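Side-chain contact in G-protein alpha subunit Galpha7 (Naegleria fowleri, PDB 6NE6), which probably binds and hydrolyses GTP as the alpha subunit of a heterotrimeric G protein, switching signalling between active and inactive states: residues I61-S66 with L116-R121. Numbering follows the deposited sequence. Where two conformers were deposited one is given.
Sequences IQATKS and LQAMAR. With EDO (1,2-ethanediol), chain J.
Ala118 meets Ala63 methyl to methyl: their CB atoms lie 3.7 Å apart, and both CB bonds are directed at the opposing helix. With side chains this short the backbones come close, the CA atoms of Ala63 and Ala118 being 5.8 Å apart. Thr64 adds the second touch, its CG2 lying 4.2 Å from CB of Ala118, so that one methyl of 116-121 faces two successive residues of 61-66. No hydrogen bond links the segments and the meeting atoms are all methyl carbons, so the touch is apolar; the 96 Å² buried, both sides summed, shows how small it is.

The hydroxyl of Thr64 donates its proton within its own helix. A chi1 of 71° sets OG1 close to both the N and the C of its own backbone, and it bonds to Ile61 O at 2.7 Å, in the carbonyl plane on a lone pair (C=O...O angle 137°). The same rotation puts CG2 anti to the carbonyl carbon, where it reaches Ala118, and the bond probably helps to hold it.

Around this point, Phe125 touches Ala63, Leu60 packs on Ala118, and Ala114 and Ile115 extend the contact to Thr64. The C-terminal end of long helix 39-66 thus packs on short helix 113-120 in what is probably the helical domain; Ile61, pointing away from 116-121, packs on Ala80 and Ile83 of helix 74-89 and also touches Ile115.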
# COMPACT_ATOMS: atom_id res chain seq x y z
N ILE A 61 -16.93 -11.37 -7.30
CA ILE A 61 -18.02 -12.34 -7.47
C ILE A 61 -18.82 -12.45 -6.18
O ILE A 61 -20.06 -12.40 -6.19
CB ILE A 61 -17.47 -13.71 -7.90
CG1 ILE A 61 -16.90 -13.63 -9.31
CG2 ILE A 61 -18.58 -14.79 -7.84
CD1 ILE A 61 -15.96 -14.81 -9.66
N GLN A 62 -18.13 -12.60 -5.05
CA GLN A 62 -18.84 -12.67 -3.77
C GLN A 62 -19.64 -11.40 -3.52
O GLN A 62 -20.75 -11.46 -2.97
CB GLN A 62 -17.85 -12.90 -2.62
CG GLN A 62 -17.02 -14.16 -2.73
CD GLN A 62 -17.84 -15.34 -3.20
OE1 GLN A 62 -18.86 -15.69 -2.60
NE2 GLN A 62 -17.40 -15.95 -4.29
N ALA A 63 -19.09 -10.26 -3.92
CA ALA A 63 -19.78 -8.98 -3.73
C ALA A 63 -21.09 -8.94 -4.50
O ALA A 63 -22.08 -8.39 -4.01
CB ALA A 63 -18.86 -7.83 -4.15
N THR A 64 -21.12 -9.50 -5.72
CA THR A 64 -22.39 -9.50 -6.46
C THR A 64 -23.44 -10.32 -5.73
O THR A 64 -24.63 -10.01 -5.78
CB THR A 64 -22.24 -10.04 -7.90
OG1 THR A 64 -22.01 -11.47 -7.87
CG2 THR A 64 -21.16 -9.32 -8.69
N LYS A 65 -23.00 -11.37 -5.04
CA LYS A 65 -23.93 -12.17 -4.25
C LYS A 65 -24.44 -11.39 -3.04
O LYS A 65 -25.64 -11.40 -2.75
CB LYS A 65 -23.26 -13.48 -3.84
CG LYS A 65 -23.00 -14.38 -5.03
CD LYS A 65 -22.24 -15.62 -4.61
CE LYS A 65 -22.17 -16.62 -5.75
NZ LYS A 65 -21.47 -17.88 -5.35
N SER A 66 -23.54 -10.68 -2.34
CA SER A 66 -23.95 -9.87 -1.20
C SER A 66 -24.89 -8.75 -1.62
O SER A 66 -25.83 -8.40 -0.88
CB SER A 66 -22.72 -9.26 -0.51
OG SER A 66 -21.82 -10.25 -0.06
N LEU A 116 -19.09 -5.08 -12.43
CA LEU A 116 -18.73 -3.66 -12.46
C LEU A 116 -19.55 -2.85 -11.45
O LEU A 116 -19.06 -1.85 -10.92
CB LEU A 116 -18.88 -3.11 -13.88
CG LEU A 116 -17.81 -3.63 -14.87
CD1 LEU A 116 -18.02 -3.14 -16.30
CD2 LEU A 116 -16.39 -3.30 -14.38
N GLN A 117 -20.78 -3.27 -11.18
CA GLN A 117 -21.56 -2.61 -10.12
C GLN A 117 -20.92 -2.85 -8.76
O GLN A 117 -20.87 -1.94 -7.91
CB GLN A 117 -23.00 -3.14 -10.14
CG GLN A 117 -23.89 -2.60 -11.29
CD GLN A 117 -24.31 -1.15 -11.10
OE1 GLN A 117 -24.30 -0.62 -9.98
NE2 GLN A 117 -24.67 -0.49 -12.20
N ALA A 118 -20.44 -4.06 -8.53
CA ALA A 118 -19.72 -4.34 -7.29
C ALA A 118 -18.45 -3.52 -7.22
O ALA A 118 -18.10 -2.97 -6.16
CB ALA A 118 -19.41 -5.84 -7.19
N MET A 119 -17.74 -3.40 -8.35
CA MET A 119 -16.50 -2.62 -8.38
C MET A 119 -16.76 -1.15 -8.09
O MET A 119 -15.91 -0.48 -7.47
CB MET A 119 -15.80 -2.79 -9.73
CG MET A 119 -14.41 -2.20 -9.78
SD MET A 119 -13.33 -3.07 -8.60
CE MET A 119 -11.77 -2.33 -8.94
N ALA A 120 -17.91 -0.61 -8.52
CA ALA A 120 -18.24 0.77 -8.20
C ALA A 120 -18.40 0.98 -6.70
O ALA A 120 -18.25 2.10 -6.20
CB ALA A 120 -19.52 1.19 -8.93
N ARG A 121 -18.70 -0.09 -5.97
CA ARG A 121 -18.81 -0.05 -4.52
C ARG A 121 -17.60 -0.70 -3.84
O ARG A 121 -17.71 -1.25 -2.75
CB ARG A 121 -20.11 -0.72 -4.09
CG ARG A 121 -21.33 0.11 -4.53
CD ARG A 121 -22.64 -0.58 -4.21
NE ARG A 121 -22.88 -0.64 -2.78
CZ ARG A 121 -24.05 -0.96 -2.23
NH1 ARG A 121 -25.10 -1.25 -3.00
NH2 ARG A 121 -24.16 -1.00 -0.90
C1 EDO J . -20.96 -17.59 -8.86
O1 EDO J . -21.19 -18.75 -8.06
C2 EDO J . -22.21 -17.27 -9.68
O2 EDO J . -23.37 -17.48 -8.87